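Local coordinates for putative secreted endoglycosylceramidase (Rhodococcus hoagii, PDB 6JYZ), which probably hydrolyses O-glycosidic bonds of glycolipids, as an endogalactosylceramidase of glycoside hydrolase family 5, at residues F183-Y187 with Q236-F240. Numbering follows the deposited sequence.
Sequences FQAFY and QIGRF
Q184 and Q236 join their amides through two hydrogen bonds across two helices on the outer layer of the (beta/alpha)8 barrel usual in glycoside hydrolase family 5, a worked example of how a reciprocal glutamine pair can bridge helices set well apart. The segment axes come no closer than 10.8 Å and run at 52° to one another, so side chains span the interval. Each amide both gives and accepts: Q184 NE2 donates to Q236 OE1 at 2.9 Å, and Q236 NE2 returns a bond to Q184 OE1 at 3.1 Å, the two planes twisted 33° apart. Q236 reaches its mate as an extended chain (chi2 -169°) laid over one face of the Y187 ring, with CG 3.8 Å from the ring centroid in a CH-pi contact and the amide stacked nearly flat on the ring. Cutting Q236 back to an alanine is likely to cost Y187 the CH-pi and stacking contact on that side of its ring and to leave the Q184 amide with L227 and D188 but without its two bonds to Q236. Further along, I237 CG1 packs against Y187 OH at 3.4 Å, while the edge of F186 points into the face of F240 in a T-shaped pair, centroids 5.2 Å apart. A second shell holds these groups: L227 N and D188 OD2 bind the two ends of the Q184 amide, the Y187 hydroxyl is hydrogen-bonded to N224 O, and L197 of helix 193-206 packs against both phenylalanines. A water lies between the backbones, 2.8 Å from Q236 O and 3.1 Å from Y187 O.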
loop_
_atom_site.group_PDB
_atom_site.type_symbol
_atom_site.label_atom_id
_atom_site.label_comp_id
_atom_site.label_asym_id
_atom_site.label_seq_id
_atom_site.Cartn_x
_atom_site.Cartn_y
_atom_site.Cartn_z
ATOM N N PHE A 183 6.304 -9.144 18.206
ATOM C CA PHE A 183 5.518 -7.927 18.125
ATOM C C PHE A 183 5.257 -7.348 19.497
ATOM O O PHE A 183 5.295 -6.114 19.681
ATOM C CB PHE A 183 4.140 -8.165 17.439
ATOM C CG PHE A 183 4.184 -7.816 15.969
ATOM C CD1 PHE A 183 4.065 -6.483 15.622
ATOM C CD2 PHE A 183 4.301 -8.790 14.988
ATOM C CE1 PHE A 183 4.085 -6.149 14.230
ATOM C CE2 PHE A 183 4.331 -8.441 13.646
ATOM C CZ PHE A 183 4.233 -7.151 13.315
ATOM N N GLN A 184 4.944 -8.189 20.508
ATOM C CA GLN A 184 4.645 -7.645 21.816
ATOM C C GLN A 184 5.904 -6.985 22.402
ATOM O O GLN A 184 5.811 -5.939 23.053
ATOM C CB GLN A 184 4.069 -8.694 22.768
ATOM C CG GLN A 184 3.489 -8.040 24.032
ATOM C CD GLN A 184 2.393 -7.059 23.661
ATOM O OE1 GLN A 184 1.556 -7.340 22.776
ATOM N NE2 GLN A 184 2.335 -5.917 24.339
ATOM N N ALA A 185 7.095 -7.593 22.166
ATOM C CA ALA A 185 8.346 -6.960 22.623
ATOM C C ALA A 185 8.499 -5.595 21.998
ATOM O O ALA A 185 8.884 -4.632 22.672
ATOM C CB ALA A 185 9.487 -7.836 22.223
ATOM N N PHE A 186 8.144 -5.462 20.710
ATOM C CA PHE A 186 8.167 -4.162 20.049
ATOM C C PHE A 186 7.188 -3.203 20.690
ATOM O O PHE A 186 7.551 -2.032 21.008
ATOM C CB PHE A 186 7.843 -4.363 18.578
ATOM C CG PHE A 186 7.573 -3.121 17.795
ATOM C CD1 PHE A 186 8.628 -2.339 17.303
ATOM C CD2 PHE A 186 6.272 -2.738 17.573
ATOM C CE1 PHE A 186 8.354 -1.187 16.578
ATOM C CE2 PHE A 186 5.985 -1.566 16.875
ATOM C CZ PHE A 186 7.035 -0.780 16.358
ATOM N N TYR A 187 5.913 -3.592 20.918
ATOM C CA TYR A 187 4.975 -2.632 21.492
ATOM C C TYR A 187 5.403 -2.218 22.904
ATOM O O TYR A 187 5.132 -1.055 23.288
ATOM C CB TYR A 187 3.548 -3.227 21.507
ATOM C CG TYR A 187 2.990 -3.434 20.133
ATOM C CD1 TYR A 187 2.915 -2.367 19.214
ATOM C CD2 TYR A 187 2.565 -4.700 19.708
ATOM C CE1 TYR A 187 2.408 -2.585 17.938
ATOM C CE2 TYR A 187 1.986 -4.911 18.463
ATOM C CZ TYR A 187 1.977 -3.842 17.563
ATOM O OH TYR A 187 1.479 -4.038 16.283
ATOM N N GLN A 236 -2.046 -0.082 21.640
ATOM C CA GLN A 236 -0.587 -0.085 21.554
ATOM C C GLN A 236 -0.104 0.255 20.138
ATOM O O GLN A 236 0.968 0.885 20.003
ATOM C CB GLN A 236 0.016 -1.370 22.126
ATOM C CG GLN A 236 -0.257 -2.630 21.311
ATOM C CD GLN A 236 0.128 -3.887 22.065
ATOM O OE1 GLN A 236 0.601 -3.850 23.187
ATOM N NE2 GLN A 236 -0.059 -5.041 21.447
ATOM N N ILE A 237 -0.877 -0.080 19.123
ATOM C CA ILE A 237 -0.569 0.336 17.758
ATOM C C ILE A 237 -0.674 1.864 17.667
ATOM O O ILE A 237 0.246 2.530 17.158
ATOM C CB ILE A 237 -1.501 -0.384 16.779
ATOM C CG1 ILE A 237 -1.113 -1.869 16.703
ATOM C CG2 ILE A 237 -1.425 0.280 15.380
ATOM C CD1 ILE A 237 -2.215 -2.750 16.078
ATOM N N GLY A 238 -1.738 2.456 18.215
ATOM C CA GLY A 238 -1.870 3.916 18.175
ATOM C C GLY A 238 -0.763 4.587 18.956
ATOM O O GLY A 238 -0.278 5.665 18.530
ATOM N N ARG A 239 -0.336 4.036 20.084
ATOM C CA ARG A 239 0.739 4.652 20.871
ATOM C C ARG A 239 2.020 4.704 20.057
ATOM O O ARG A 239 2.731 5.737 20.076
ATOM C CB ARG A 239 0.981 3.837 22.133
ATOM C CG ARG A 239 1.851 4.551 23.150
ATOM C CD ARG A 239 2.167 3.649 24.358
ATOM N NE ARG A 239 0.957 3.243 25.078
ATOM C CZ ARG A 239 0.407 3.944 26.072
ATOM N NH1 ARG A 239 0.876 5.139 26.395
ATOM N NH2 ARG A 239 -0.674 3.486 26.675
ATOM N N PHE A 240 2.319 3.685 19.277
ATOM C CA PHE A 240 3.449 3.693 18.385
ATOM C C PHE A 240 3.233 4.762 17.295
ATOM O O PHE A 240 4.168 5.557 17.014
ATOM C CB PHE A 240 3.648 2.319 17.740
ATOM C CG PHE A 240 4.462 2.383 16.464
ATOM C CD1 PHE A 240 5.806 2.789 16.512
ATOM C CD2 PHE A 240 3.909 2.096 15.237
ATOM C CE1 PHE A 240 6.607 2.858 15.335
ATOM C CE2 PHE A 240 4.669 2.206 14.078
ATOM C CZ PHE A 240 5.991 2.587 14.108
HETATM O O HOH W 1 3.294 0.775 21.585
#